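Local structure of fructooligosaccharide ABC transporter substrate-binding protein FusA (Streptococcus pneumoniae, 5G5Y) at residues 429-434 with 482-487; 443-448 with 467-472; 8-13 with 43-48. The protein binds kestose, nystose and longer fructooligosaccharides, but not sucrose, and serves as the solute-binding component of the FusABC-MsmK importer. One frame throughout, in Å; residues are numbered along the deposited sequence.

The three contacts differ in chemistry as well as in place. Contacts 1 and 2 share helix 429-455, which meets helix 475-492 through residues 429-434 and helix 459-472 through residues 443-448; their centres lie about 20 Å apart. Contact 1 is largely buried and polar, with one carboxylate oxygen gripped by an ammonium and a phenol. Contact 2 is partly buried and apolar across the helices, its charged pair lying on one helix alone. Contact 3, also partly buried, has its centre about 30 Å from that of contact 1 and about 37 Å from that of contact 2, and joins strand 3-10 to helix 45-55 through an aromatic ring.

Contact 1 (429-434 with 482-487); sequences QEDLDK and KQKYYD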
loop_
_atom_site.group_PDB
_atom_site.type_symbol
_atom_site.label_atom_id
_atom_site.label_comp_id
_atom_site.label_asym_id
_atom_site.label_seq_id
_atom_site.Cartn_x
_atom_site.Cartn_y
_atom_site.Cartn_z
ATOM N N GLN A 429 -2.139 20.341 11.437
ATOM C CA GLN A 429 -2.524 19.589 12.642
ATOM C C GLN A 429 -4.040 19.643 12.857
ATOM O O GLN A 429 -4.665 18.627 13.113
ATOM C CB GLN A 429 -1.744 20.106 13.883
ATOM C CG GLN A 429 -1.686 19.130 15.062
ATOM C CD GLN A 429 -0.308 19.094 15.765
ATOM O OE1 GLN A 429 0.386 20.113 15.893
ATOM N NE2 GLN A 429 0.100 17.896 16.192
ATOM N N GLU A 430 -4.627 20.828 12.710
ATOM C CA GLU A 430 -6.057 21.027 12.881
ATOM C C GLU A 430 -6.888 20.166 11.924
ATOM O O GLU A 430 -7.888 19.555 12.311
ATOM C CB GLU A 430 -6.398 22.493 12.640
ATOM C CG GLU A 430 -7.839 22.852 12.943
ATOM C CD GLU A 430 -8.240 24.229 12.419
ATOM O OE1 GLU A 430 -7.477 24.845 11.631
ATOM O OE2 GLU A 430 -9.340 24.689 12.794
ATOM N N ASP A 431 -6.485 20.163 10.671
ATOM C CA ASP A 431 -7.156 19.323 9.674
ATOM C C ASP A 431 -6.951 17.842 9.931
ATOM O O ASP A 431 -7.917 17.067 9.835
ATOM C CB ASP A 431 -6.783 19.729 8.252
ATOM C CG ASP A 431 -7.422 21.068 7.840
ATOM O OD1 ASP A 431 -8.487 21.421 8.387
ATOM O OD2 ASP A 431 -6.879 21.780 6.976
ATOM N N LEU A 432 -5.747 17.458 10.316
ATOM C CA LEU A 432 -5.463 16.057 10.669
ATOM C C LEU A 432 -6.405 15.554 11.745
ATOM O O LEU A 432 -7.019 14.484 11.602
ATOM C CB LEU A 432 -4.005 15.860 11.079
ATOM C CG LEU A 432 -2.984 15.815 9.954
ATOM C CD1 LEU A 432 -1.565 16.009 10.463
ATOM C CD2 LEU A 432 -3.086 14.478 9.246
ATOM N N ASP A 433 -6.570 16.357 12.799
ATOM C CA ASP A 433 -7.465 16.018 13.900
ATOM C C ASP A 433 -8.943 15.993 13.481
ATOM O O ASP A 433 -9.681 15.138 13.919
ATOM C CB ASP A 433 -7.280 16.988 15.084
ATOM C CG ASP A 433 -5.891 16.882 15.735
ATOM O OD1 ASP A 433 -5.123 15.898 15.504
ATOM O OD2 ASP A 433 -5.581 17.815 16.500
ATOM N N LYS A 434 -9.373 16.938 12.668
ATOM C CA LYS A 434 -10.744 16.949 12.177
ATOM C C LYS A 434 -11.073 15.712 11.341
ATOM O O LYS A 434 -12.149 15.119 11.471
ATOM C CB LYS A 434 -10.989 18.169 11.296
ATOM C CG LYS A 434 -11.075 19.469 12.057
ATOM C CD LYS A 434 -11.636 20.617 11.223
ATOM C CE LYS A 434 -10.603 21.150 10.266
ATOM N NZ LYS A 434 -11.111 22.239 9.385
ATOM N N LYS A 482 -10.830 17.648 2.057
ATOM C CA LYS A 482 -10.142 16.842 1.049
ATOM C C LYS A 482 -9.990 17.619 -0.257
ATOM O O LYS A 482 -8.916 17.609 -0.904
ATOM C CB LYS A 482 -10.858 15.507 0.850
ATOM C CG LYS A 482 -10.781 14.538 2.046
ATOM C CD LYS A 482 -9.437 13.842 2.133
ATOM C CE LYS A 482 -9.323 12.923 3.350
ATOM N NZ LYS A 482 -8.045 12.152 3.303
ATOM N N GLN A 483 -11.050 18.325 -0.651
ATOM C CA GLN A 483 -11.010 19.120 -1.869
ATOM C C GLN A 483 -10.027 20.265 -1.735
ATOM O O GLN A 483 -9.337 20.584 -2.682
ATOM C CB GLN A 483 -12.417 19.670 -2.220
ATOM C CG GLN A 483 -12.516 20.315 -3.564
ATOM C CD GLN A 483 -12.404 19.315 -4.692
ATOM O OE1 GLN A 483 -13.224 18.419 -4.800
ATOM N NE2 GLN A 483 -11.426 19.504 -5.574
ATOM N N LYS A 484 -9.976 20.907 -0.564
ATOM C CA LYS A 484 -9.027 21.970 -0.346
ATOM C C LYS A 484 -7.576 21.516 -0.587
ATOM O O LYS A 484 -6.816 22.158 -1.312
ATOM C CB LYS A 484 -9.203 22.545 1.066
ATOM C CG LYS A 484 -8.241 23.666 1.462
ATOM C CD LYS A 484 -8.510 24.132 2.897
ATOM C CE LYS A 484 -7.948 23.159 3.918
ATOM N NZ LYS A 484 -8.041 23.660 5.318
ATOM N N TYR A 485 -7.188 20.425 0.034
ATOM C CA TYR A 485 -5.839 19.916 -0.164
ATOM C C TYR A 485 -5.573 19.421 -1.594
ATOM O O TYR A 485 -4.457 19.580 -2.092
ATOM C CB TYR A 485 -5.505 18.851 0.870
ATOM C CG TYR A 485 -5.258 19.455 2.223
ATOM C CD1 TYR A 485 -4.028 20.035 2.522
ATOM C CD2 TYR A 485 -6.264 19.493 3.192
ATOM C CE1 TYR A 485 -3.798 20.623 3.745
ATOM C CE2 TYR A 485 -6.036 20.065 4.427
ATOM C CZ TYR A 485 -4.803 20.651 4.693
ATOM O OH TYR A 485 -4.550 21.256 5.916
ATOM N N TYR A 486 -6.590 18.857 -2.242
ATOM C CA TYR A 486 -6.463 18.431 -3.640
ATOM C C TYR A 486 -6.152 19.621 -4.544
ATOM O O TYR A 486 -5.205 19.580 -5.365
ATOM C CB TYR A 486 -7.711 17.687 -4.122
ATOM C CG TYR A 486 -7.521 17.200 -5.531
ATOM C CD1 TYR A 486 -6.776 16.070 -5.777
ATOM C CD2 TYR A 486 -8.018 17.902 -6.631
ATOM C CE1 TYR A 486 -6.547 15.615 -7.060
ATOM C CE2 TYR A 486 -7.793 17.435 -7.951
ATOM C CZ TYR A 486 -7.034 16.283 -8.137
ATOM O OH TYR A 486 -6.713 15.731 -9.385
ATOM N N ASP A 487 -6.928 20.698 -4.363
ATOM C CA ASP A 487 -6.722 21.904 -5.151
ATOM C C ASP A 487 -5.341 22.489 -4.874
ATOM O O ASP A 487 -4.658 22.865 -5.814
ATOM C CB ASP A 487 -7.824 22.957 -4.907
ATOM C CG ASP A 487 -9.229 22.464 -5.320
ATOM O OD1 ASP A 487 -9.371 21.472 -6.087
ATOM O OD2 ASP A 487 -10.211 23.083 -4.887
#
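Asp431 reaches from helix 429-455 to Lys484 and Tyr485 on the facing helix. Asp431 CB lies 3.6 Å from the hydroxyl OH of Tyr485. Setting CG anti to its own carbonyl carbon (chi1 -72°) brings CG into the plane of the Tyr485 ring, at its edge, with the carboxylate turned 89° to the ring. OD2 then takes two bonds. Tyr485 OH donates to the anti lone pair of Asp431 OD2 at 2.6 Å, while Lys484 NZ forms a salt bridge with the same OD2 at 2.8 Å, on the syn side and somewhat out of the carboxylate plane. Lys484 gets there by a bend at chi3 (77°) in an otherwise extended chain. The two donors, one of them a lysine, would be expected to stabilise the ionised form of this buried aspartate. Tyr485 OH also accepts from the backbone N of Thr428, tying the phenol to the start of the aspartate's helix. The junction joins two helices of the helical C-terminal region, away from the ligand sites. Tyr422, Val425 and Met427 of the loop before helix 429-455 pack on Tyr485, Ile481 of helix 475-492 touches Asp431, and helix 69-77 lies against Gln429 and Leu432.

Contact 2 (443-448 with 467-472); sequences NDYIYR and KKELEK
Glu469 OE1 is held by Lys472 NZ in a salt bridge of 3.2 Å, and the same glutamate uses its aliphatic part to meet Tyr445 on the facing helix. The ammonium approaches on the syn side of the carboxylate, but 35° out of its plane. A bend at chi2 (62°) turns the carboxylate away from the opposite helix and leaves CB and CG against the end of the tyrosine. Tyr445 OH lies 3.3 Å from Glu469 CB, and the ring carbon CZ of Tyr445 is 3.7 Å from Glu469 CG; the two side chains cross at about a right angle. In this way Tyr445 reaches the facing helix, its ring carried out toward residues 467-472.

Deeper in the interface, one methyl meets two side chains. Leu470 CD2 meets the Tyr445 ring at its edge, 4.0 Å from CD2 of that ring, and also packs 3.9 Å from Ile446 CG1. The charged pair thus stays within one helix, while the contacts between the helices are van der Waals, including that of the tyrosine hydroxyl against Glu469 CB.

The segments of helices 429-455 and 459-472 run almost exactly antiparallel, at 172°, their axes approaching to 11.2 Å. Ile446 and Leu470 both rest on Phe220 of strand 218-220, a ligand of a calcium ion together with Asp219, Asp223 and Asn224. The apolar layer between the helices thus continues directly onto the strand carrying part of that calcium site.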
loop_
_atom_site.group_PDB
_atom_site.type_symbol
_atom_site.label_atom_id
_atom_site.label_comp_id
_atom_site.label_asym_id
_atom_site.label_seq_id
_atom_site.Cartn_x
_atom_site.Cartn_y
_atom_site.Cartn_z
ATOM N N ASN A 443 -16.365 5.460 9.822
ATOM C CA ASN A 443 -15.821 4.326 9.059
ATOM C C ASN A 443 -16.488 3.010 9.420
ATOM O O ASN A 443 -16.961 2.271 8.527
ATOM C CB ASN A 443 -14.294 4.235 9.165
ATOM C CG ASN A 443 -13.595 5.307 8.329
ATOM O OD1 ASN A 443 -14.251 6.071 7.620
ATOM N ND2 ASN A 443 -12.278 5.355 8.399
ATOM N N ASP A 444 -16.561 2.713 10.707
ATOM C CA ASP A 444 -17.193 1.472 11.169
ATOM C C ASP A 444 -18.680 1.478 10.843
ATOM O O ASP A 444 -19.219 0.449 10.485
ATOM C CB ASP A 444 -16.974 1.231 12.676
ATOM C CG ASP A 444 -15.498 0.874 13.036
ATOM O OD1 ASP A 444 -14.782 0.296 12.211
ATOM O OD2 ASP A 444 -15.054 1.159 14.178
ATOM N N TYR A 445 -19.319 2.639 10.930
ATOM C CA TYR A 445 -20.751 2.790 10.559
ATOM C C TYR A 445 -21.022 2.432 9.092
ATOM O O TYR A 445 -21.987 1.730 8.751
ATOM C CB TYR A 445 -21.222 4.225 10.858
ATOM C CG TYR A 445 -22.603 4.534 10.368
ATOM C CD1 TYR A 445 -23.731 4.030 11.026
ATOM C CD2 TYR A 445 -22.803 5.321 9.247
ATOM C CE1 TYR A 445 -25.005 4.308 10.556
ATOM C CE2 TYR A 445 -24.061 5.598 8.765
ATOM C CZ TYR A 445 -25.177 5.079 9.424
ATOM O OH TYR A 445 -26.444 5.355 8.932
ATOM N N ILE A 446 -20.179 2.943 8.206
ATOM C CA ILE A 446 -20.298 2.629 6.790
ATOM C C ILE A 446 -20.254 1.092 6.560
ATOM O O ILE A 446 -21.088 0.523 5.831
ATOM C CB ILE A 446 -19.193 3.335 5.978
ATOM C CG1 ILE A 446 -19.496 4.836 5.884
ATOM C CG2 ILE A 446 -19.062 2.730 4.569
ATOM C CD1 ILE A 446 -18.313 5.653 5.490
ATOM N N TYR A 447 -19.302 0.425 7.183
ATOM C CA TYR A 447 -19.205 -1.029 7.026
ATOM C C TYR A 447 -20.336 -1.774 7.740
ATOM O O TYR A 447 -20.771 -2.800 7.265
ATOM C CB TYR A 447 -17.843 -1.549 7.430
ATOM C CG TYR A 447 -16.735 -1.249 6.406
ATOM C CD1 TYR A 447 -16.911 -1.473 5.041
ATOM C CD2 TYR A 447 -15.512 -0.734 6.814
ATOM C CE1 TYR A 447 -15.894 -1.180 4.123
ATOM C CE2 TYR A 447 -14.494 -0.444 5.910
ATOM C CZ TYR A 447 -14.695 -0.681 4.562
ATOM O OH TYR A 447 -13.689 -0.424 3.666
ATOM N N ARG A 448 -20.784 -1.278 8.876
ATOM C CA ARG A 448 -21.899 -1.930 9.574
ATOM C C ARG A 448 -23.160 -1.922 8.696
ATOM O O ARG A 448 -23.799 -2.952 8.524
ATOM C CB ARG A 448 -22.181 -1.270 10.920
ATOM C CG ARG A 448 -23.313 -1.982 11.683
ATOM C CD ARG A 448 -23.574 -1.411 13.069
ATOM N NE ARG A 448 -24.078 -0.037 13.118
ATOM C CZ ARG A 448 -25.349 0.348 12.959
ATOM N NH1 ARG A 448 -26.321 -0.517 12.649
ATOM N NH2 ARG A 448 -25.660 1.640 13.107
ATOM N N LYS A 467 -27.571 8.407 4.441
ATOM C CA LYS A 467 -26.872 9.590 3.946
ATOM C C LYS A 467 -26.994 10.774 4.917
ATOM O O LYS A 467 -26.013 11.465 5.156
ATOM C CB LYS A 467 -27.364 9.986 2.562
ATOM C CG LYS A 467 -26.971 8.978 1.498
ATOM C CD LYS A 467 -27.240 9.492 0.087
ATOM C CE LYS A 467 -28.720 9.690 -0.219
ATOM N NZ LYS A 467 -28.833 10.304 -1.564
ATOM N N LYS A 468 -28.160 10.942 5.537
ATOM C CA LYS A 468 -28.322 11.960 6.577
ATOM C C LYS A 468 -27.397 11.737 7.785
ATOM O O LYS A 468 -26.871 12.690 8.374
ATOM C CB LYS A 468 -29.787 12.000 7.073
ATOM C CG LYS A 468 -30.784 12.498 6.043
ATOM C CD LYS A 468 -32.178 12.543 6.682
ATOM C CE LYS A 468 -33.300 12.748 5.677
ATOM N NZ LYS A 468 -32.904 13.702 4.613
ATOM N N GLU A 469 -27.229 10.478 8.165
ATOM C CA GLU A 469 -26.365 10.105 9.274
ATOM C C GLU A 469 -24.886 10.439 8.940
ATOM O O GLU A 469 -24.160 10.947 9.770
ATOM C CB GLU A 469 -26.531 8.616 9.569
ATOM C CG GLU A 469 -26.323 8.259 10.974
ATOM C CD GLU A 469 -27.317 8.933 11.935
ATOM O OE1 GLU A 469 -28.460 9.292 11.608
ATOM O OE2 GLU A 469 -26.922 9.001 13.065
ATOM N N LEU A 470 -24.486 10.187 7.696
ATOM C CA LEU A 470 -23.161 10.555 7.242
ATOM C C LEU A 470 -22.927 12.052 7.338
ATOM O O LEU A 470 -21.837 12.483 7.717
ATOM C CB LEU A 470 -22.922 10.054 5.799
ATOM C CG LEU A 470 -22.854 8.558 5.563
ATOM C CD1 LEU A 470 -22.567 8.274 4.092
ATOM C CD2 LEU A 470 -21.811 7.903 6.427
ATOM N N GLU A 471 -23.940 12.845 7.012
ATOM C CA GLU A 471 -23.831 14.301 7.164
ATOM C C GLU A 471 -23.789 14.705 8.629
ATOM O O GLU A 471 -23.021 15.586 8.975
ATOM C CB GLU A 471 -24.931 15.069 6.423
ATOM C CG GLU A 471 -24.818 16.592 6.536
ATOM C CD GLU A 471 -23.420 17.125 6.156
ATOM O OE1 GLU A 471 -22.678 16.434 5.393
ATOM O OE2 GLU A 471 -23.039 18.225 6.609
ATOM N N LYS A 472 -24.558 14.060 9.499
ATOM C CA LYS A 472 -24.398 14.326 10.929
ATOM C C LYS A 472 -22.982 14.059 11.433
ATOM O O LYS A 472 -22.518 14.736 12.355
ATOM C CB LYS A 472 -25.382 13.525 11.762
ATOM C CG LYS A 472 -26.827 13.968 11.590
ATOM C CD LYS A 472 -27.721 12.919 12.221
ATOM C CE LYS A 472 -29.184 13.084 11.904
ATOM N NZ LYS A 472 -29.905 11.981 12.603
#

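Contact 3 (8-13 with 43-48); sequences MTASSP and SDFAEK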
loop_
_atom_site.group_PDB
_atom_site.type_symbol
_atom_site.label_atom_id
_atom_site.label_comp_id
_atom_site.label_asym_id
_atom_site.label_seq_id
_atom_site.Cartn_x
_atom_site.Cartn_y
_atom_site.Cartn_z
ATOM N N MET A 8 19.409 6.693 16.030
ATOM C CA MET A 8 18.427 5.693 16.489
ATOM C C MET A 8 17.859 5.026 15.245
ATOM O O MET A 8 17.669 5.694 14.207
ATOM C CB MET A 8 17.316 6.351 17.272
ATOM C CG MET A 8 16.292 5.387 17.896
ATOM S SD MET A 8 14.782 6.232 18.372
ATOM C CE MET A 8 15.348 7.516 19.442
ATOM N N THR A 9 17.613 3.724 15.307
ATOM C CA THR A 9 17.031 3.012 14.184
ATOM C C THR A 9 16.069 1.913 14.623
ATOM O O THR A 9 16.038 1.542 15.791
ATOM C CB THR A 9 18.132 2.456 13.240
ATOM O OG1 THR A 9 17.551 2.016 12.006
ATOM C CG2 THR A 9 18.930 1.319 13.868
ATOM N N ALA A 10 15.305 1.437 13.656
ATOM C CA ALA A 10 14.406 0.327 13.805
ATOM C C ALA A 10 14.864 -0.777 12.842
ATOM O O ALA A 10 15.171 -0.539 11.660
ATOM C CB ALA A 10 12.987 0.761 13.463
ATOM N N SER A 11 14.910 -1.997 13.321
ATOM C CA SER A 11 15.246 -3.136 12.465
ATOM C C SER A 11 14.511 -4.378 12.904
ATOM O O SER A 11 13.969 -4.442 13.995
ATOM C CB SER A 11 16.761 -3.393 12.445
ATOM O OG SER A 11 17.241 -3.800 13.724
ATOM N N SER A 12 14.527 -5.366 12.043
ATOM C CA SER A 12 13.904 -6.669 12.335
ATOM C C SER A 12 14.689 -7.406 13.439
ATOM O O SER A 12 15.924 -7.343 13.463
ATOM C CB SER A 12 13.875 -7.537 11.070
ATOM O OG SER A 12 13.687 -8.913 11.358
ATOM N N PRO A 13 13.981 -8.113 14.337
ATOM C CA PRO A 13 14.670 -8.987 15.317
ATOM C C PRO A 13 15.522 -10.080 14.670
ATOM O O PRO A 13 16.422 -10.582 15.308
ATOM C CB PRO A 13 13.534 -9.597 16.154
ATOM C CG PRO A 13 12.263 -9.241 15.479
ATOM C CD PRO A 13 12.510 -8.179 14.438
ATOM N N SER A 43 12.108 -4.086 18.658
ATOM C CA SER A 43 10.717 -4.345 19.003
ATOM C C SER A 43 10.253 -3.105 19.740
ATOM O O SER A 43 11.072 -2.394 20.333
ATOM C CB SER A 43 10.607 -5.592 19.906
ATOM O OG SER A 43 11.095 -5.300 21.224
ATOM N N ASP A 44 8.965 -2.821 19.670
ATOM C CA ASP A 44 8.363 -1.661 20.329
ATOM C C ASP A 44 9.111 -0.381 19.969
ATOM O O ASP A 44 9.311 0.479 20.811
ATOM C CB ASP A 44 8.364 -1.858 21.873
ATOM C CG ASP A 44 7.002 -1.617 22.521
ATOM O OD1 ASP A 44 5.963 -1.523 21.824
ATOM O OD2 ASP A 44 6.965 -1.526 23.773
ATOM N N PHE A 45 9.518 -0.235 18.711
ATOM C CA PHE A 45 10.322 0.940 18.329
ATOM C C PHE A 45 9.660 2.266 18.724
ATOM O O PHE A 45 10.293 3.153 19.313
ATOM C CB PHE A 45 10.597 0.923 16.817
ATOM C CG PHE A 45 11.253 2.172 16.341
ATOM C CD1 PHE A 45 12.620 2.319 16.437
ATOM C CD2 PHE A 45 10.487 3.211 15.819
ATOM C CE1 PHE A 45 13.222 3.481 16.039
ATOM C CE2 PHE A 45 11.093 4.378 15.372
ATOM C CZ PHE A 45 12.462 4.517 15.513
ATOM N N ALA A 46 8.382 2.405 18.403
ATOM C CA ALA A 46 7.681 3.682 18.612
ATOM C C ALA A 46 7.675 4.092 20.081
ATOM O O ALA A 46 7.922 5.254 20.407
ATOM C CB ALA A 46 6.249 3.616 18.078
ATOM N N GLU A 47 7.398 3.138 20.973
ATOM C CA GLU A 47 7.439 3.441 22.407
ATOM C C GLU A 47 8.842 3.802 22.919
ATOM O O GLU A 47 8.998 4.762 23.669
ATOM C CB GLU A 47 6.865 2.312 23.279
ATOM C CG GLU A 47 6.587 2.795 24.709
ATOM C CD GLU A 47 5.927 4.189 24.730
ATOM O OE1 GLU A 47 4.808 4.281 24.163
ATOM O OE2 GLU A 47 6.530 5.193 25.231
ATOM N N LYS A 48 9.839 3.038 22.488
ATOM C CA LYS A 48 11.212 3.277 22.902
ATOM C C LYS A 48 11.713 4.629 22.386
ATOM O O LYS A 48 12.321 5.395 23.124
ATOM C CB LYS A 48 12.087 2.108 22.484
ATOM C CG LYS A 48 11.764 0.832 23.290
ATOM C CD LYS A 48 12.499 -0.381 22.774
ATOM C CE LYS A 48 12.220 -1.632 23.613
ATOM N NZ LYS A 48 12.743 -2.821 22.887
#
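Phe45 lays one face of its ring over the methyl of Ala10, a CH-pi contact in which Ala10 CB sits 3.7 Å from the centroid of the Phe45 ring. The methyl is displaced toward the rim, so its closest ring atom is Phe45 CD1, 3.4 Å from Ala10 CB. With CG of Phe45 trans to the backbone N (chi1 173°), the ring projects from the first turn of helix 45-55 down onto the end of strand 3-10. Its edge meets the strand backbone there: Phe45 CE1 comes within 3.4 Å of Thr9 O, near the plane of the ring.

Met8 completes the contact from an oblique angle. Its sulfur SD is 4.8 Å from the Phe45 ring centroid and 51° off the ring normal, a Met-aromatic contact. A single ring thus engages a methyl, a carbonyl oxygen and a thioether from three successive residues. Beside it, Lys48, extended beyond its first torsion, reaches back along the helix start so that its NZ donates to Ser43 O at 3.1 Å.

Strands and helices alternate here, as in the lobes of solute-binding proteins: strand 3-10 runs between the parallel strands 34-41 and 61-63, with backbone bonds from Thr9 to Thr39 and Tyr41 and from Met8 to Ala61 and His63. Helix 45-55 packs on this sheet, where Ile62 touches both Phe45 and Met8, and Arg49 and Asp52 of the helix also lie against Met8.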